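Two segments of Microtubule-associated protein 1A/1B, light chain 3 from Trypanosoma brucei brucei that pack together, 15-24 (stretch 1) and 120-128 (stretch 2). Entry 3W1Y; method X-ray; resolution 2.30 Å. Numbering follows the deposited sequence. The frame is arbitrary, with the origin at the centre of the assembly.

Stretch 1 15-24: SFAERAKETE
Stretch 2 (120-128) KDPDGFLYV

Helix 16-24 packs against a turn and the start of a strand from the same chain; touching residues lie at least 100 apart in sequence, and 414 Å² is buried in all. Ser15 (chi1 p) caps the helix, its OG accepting from Glu18 N at 3.2 Å. Against the helix, Asp121 to Gly124 form a type I turn closed by Gly124 N to Asp121 O (3.0 Å), and strand 126-128 follows. Ala20 lies nearest Asp123 (CA to CA 4.5 Å), Thr23 nearest Gly124 (5.4 Å).

Asp123 (chi1 p, phi/psi -81/-2) is the hub. The positive Arg19 guanidinium meets its buried carboxylate in a salt bridge, NH1 to OD2 (2.5 Å, 163°), near the guanidinium plane. Tyr127 OH also donates to Asp123 OD2 (2.7 Å) and Phe125 N to Asp123 OD1 (3.0 Å), so both oxygens are satisfied. Asp123 O accepts from Thr23 OG1 (2.7 Å, chi1 p) and meets Ala20 CA at 3.4 Å in a CA-H...O contact. Asp121 OD1 accepts from Asp123 N (2.9 Å) and from a water that in turn accepts from Arg19 NH1 (3.0 Å). Arg19 (chi1 m, chi2 t) bonds through NE and NH2 just beyond the stretches.

Gly124 (101/-19) leaves room for Thr23 OG1, 3.4 Å from Gly124 CA. Thr23 CG2 sits over the Phe125 ring (chi1 m), 3.5 Å from its centroid; Phe16 CE1 (chi1 t) reaches Pro122 CB at 3.9 Å.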

# COMPACT_ATOMS: atom_id res chain seq x y z
N SER A 15 -11.79 5.32 28.58
CA SER A 15 -12.63 4.30 29.20
C SER A 15 -13.35 3.49 28.14
O SER A 15 -13.67 4.01 27.07
CB SER A 15 -13.65 4.91 30.17
OG SER A 15 -14.54 5.79 29.50
N PHE A 16 -13.59 2.21 28.43
CA PHE A 16 -14.40 1.42 27.53
C PHE A 16 -15.73 2.14 27.25
O PHE A 16 -16.19 2.20 26.09
CB PHE A 16 -14.66 0.03 28.11
CG PHE A 16 -15.48 -0.87 27.21
CD1 PHE A 16 -14.85 -1.70 26.28
CD2 PHE A 16 -16.87 -0.88 27.29
CE1 PHE A 16 -15.60 -2.55 25.44
CE2 PHE A 16 -17.63 -1.71 26.45
CZ PHE A 16 -16.99 -2.54 25.52
N ALA A 17 -16.34 2.69 28.30
CA ALA A 17 -17.67 3.30 28.20
C ALA A 17 -17.67 4.40 27.12
O ALA A 17 -18.53 4.39 26.26
CB ALA A 17 -18.14 3.86 29.58
N GLU A 18 -16.70 5.32 27.17
CA GLU A 18 -16.57 6.37 26.16
C GLU A 18 -16.23 5.88 24.73
O GLU A 18 -16.77 6.39 23.75
CB GLU A 18 -15.65 7.52 26.63
CG GLU A 18 -14.15 7.28 26.57
CD GLU A 18 -13.33 8.42 27.23
OE1 GLU A 18 -13.30 9.53 26.65
OE2 GLU A 18 -12.70 8.20 28.31
N ARG A 19 -15.38 4.87 24.61
CA ARG A 19 -15.17 4.26 23.29
C ARG A 19 -16.45 3.60 22.72
O ARG A 19 -16.80 3.85 21.58
CB ARG A 19 -14.02 3.26 23.32
CG ARG A 19 -12.72 3.88 23.70
CD ARG A 19 -11.65 2.82 23.69
NE ARG A 19 -11.35 2.35 25.03
CZ ARG A 19 -11.45 1.10 25.45
NH1 ARG A 19 -11.86 0.11 24.64
NH2 ARG A 19 -11.14 0.83 26.69
N ALA A 20 -17.12 2.76 23.52
CA ALA A 20 -18.39 2.15 23.13
C ALA A 20 -19.46 3.18 22.72
O ALA A 20 -20.18 2.97 21.76
CB ALA A 20 -18.95 1.24 24.25
N LYS A 21 -19.56 4.27 23.48
CA LYS A 21 -20.50 5.36 23.16
C LYS A 21 -20.11 6.02 21.82
O LYS A 21 -20.95 6.24 20.96
CB LYS A 21 -20.54 6.38 24.30
CG LYS A 21 -21.31 7.66 24.00
CD LYS A 21 -22.82 7.51 24.22
CE LYS A 21 -23.61 8.53 23.39
NZ LYS A 21 -23.66 8.10 21.93
N GLU A 22 -18.84 6.30 21.65
CA GLU A 22 -18.36 6.86 20.43
C GLU A 22 -18.77 6.02 19.21
O GLU A 22 -19.30 6.55 18.24
CB GLU A 22 -16.85 7.06 20.51
CG GLU A 22 -16.31 7.91 19.42
CD GLU A 22 -14.80 8.10 19.50
OE1 GLU A 22 -14.16 7.67 20.49
OE2 GLU A 22 -14.26 8.70 18.54
N THR A 23 -18.53 4.71 19.24
CA THR A 23 -18.88 3.86 18.07
C THR A 23 -20.39 3.60 17.93
O THR A 23 -20.87 3.43 16.81
CB THR A 23 -18.11 2.54 18.05
OG1 THR A 23 -18.53 1.75 19.17
CG2 THR A 23 -16.57 2.82 18.12
N GLU A 24 -21.10 3.57 19.05
CA GLU A 24 -22.57 3.55 19.07
C GLU A 24 -23.17 4.76 18.33
O GLU A 24 -24.05 4.60 17.48
CB GLU A 24 -23.09 3.52 20.51
CG GLU A 24 -24.59 3.61 20.62
CD GLU A 24 -25.11 3.74 22.06
OE1 GLU A 24 -24.39 4.24 22.97
OE2 GLU A 24 -26.28 3.35 22.26
N LYS A 120 -13.57 -6.81 14.78
CA LYS A 120 -13.93 -5.69 15.64
C LYS A 120 -13.71 -6.00 17.11
O LYS A 120 -13.88 -7.14 17.58
CB LYS A 120 -15.37 -5.23 15.40
CG LYS A 120 -16.44 -6.19 15.88
CD LYS A 120 -17.76 -5.62 15.51
CE LYS A 120 -18.87 -6.53 15.91
NZ LYS A 120 -20.14 -5.96 15.38
N ASP A 121 -13.32 -4.97 17.84
CA ASP A 121 -13.19 -4.98 19.27
C ASP A 121 -14.58 -4.97 19.93
O ASP A 121 -15.54 -4.50 19.34
CB ASP A 121 -12.47 -3.69 19.66
CG ASP A 121 -11.96 -3.73 21.05
OD1 ASP A 121 -12.67 -3.29 21.98
OD2 ASP A 121 -10.85 -4.23 21.19
N PRO A 122 -14.68 -5.48 21.17
CA PRO A 122 -15.94 -5.28 21.89
C PRO A 122 -16.41 -3.81 21.98
O PRO A 122 -17.62 -3.57 22.13
CB PRO A 122 -15.63 -5.83 23.30
CG PRO A 122 -14.54 -6.82 23.07
CD PRO A 122 -13.72 -6.31 21.93
N ASP A 123 -15.49 -2.84 21.91
CA ASP A 123 -15.89 -1.43 22.04
C ASP A 123 -16.44 -0.86 20.72
O ASP A 123 -16.85 0.30 20.68
CB ASP A 123 -14.77 -0.52 22.63
CG ASP A 123 -13.57 -0.31 21.69
OD1 ASP A 123 -13.61 -0.62 20.48
OD2 ASP A 123 -12.54 0.17 22.19
N GLY A 124 -16.45 -1.66 19.66
CA GLY A 124 -17.01 -1.22 18.39
C GLY A 124 -16.02 -0.76 17.33
O GLY A 124 -16.38 -0.69 16.16
N PHE A 125 -14.79 -0.43 17.72
CA PHE A 125 -13.78 0.01 16.74
C PHE A 125 -13.12 -1.19 16.09
O PHE A 125 -13.00 -2.25 16.71
CB PHE A 125 -12.64 0.82 17.39
CG PHE A 125 -12.95 2.28 17.64
CD1 PHE A 125 -13.21 2.72 18.94
CD2 PHE A 125 -12.90 3.20 16.60
CE1 PHE A 125 -13.47 4.08 19.20
CE2 PHE A 125 -13.15 4.55 16.85
CZ PHE A 125 -13.45 4.98 18.16
N LEU A 126 -12.70 -0.99 14.83
CA LEU A 126 -11.70 -1.85 14.20
C LEU A 126 -10.33 -1.21 14.47
O LEU A 126 -10.08 -0.09 14.02
CB LEU A 126 -11.96 -1.93 12.69
CG LEU A 126 -10.98 -2.80 11.93
CD1 LEU A 126 -10.96 -4.23 12.50
CD2 LEU A 126 -11.28 -2.78 10.43
N TYR A 127 -9.48 -1.89 15.25
CA TYR A 127 -8.16 -1.42 15.59
C TYR A 127 -7.14 -1.83 14.53
O TYR A 127 -7.12 -2.98 14.09
CB TYR A 127 -7.76 -1.92 16.98
CG TYR A 127 -8.44 -1.11 18.07
CD1 TYR A 127 -9.69 -1.45 18.54
CD2 TYR A 127 -7.83 0.04 18.58
CE1 TYR A 127 -10.33 -0.69 19.51
CE2 TYR A 127 -8.45 0.81 19.55
CZ TYR A 127 -9.70 0.44 20.01
OH TYR A 127 -10.33 1.19 20.98
N VAL A 128 -6.31 -0.88 14.10
CA VAL A 128 -5.35 -1.09 13.04
C VAL A 128 -4.00 -0.46 13.44
O VAL A 128 -3.94 0.69 13.92
CB VAL A 128 -5.85 -0.51 11.69
CG1 VAL A 128 -4.78 -0.62 10.61
CG2 VAL A 128 -7.17 -1.15 11.23
O HOH W 1 -11.88 -2.89 24.40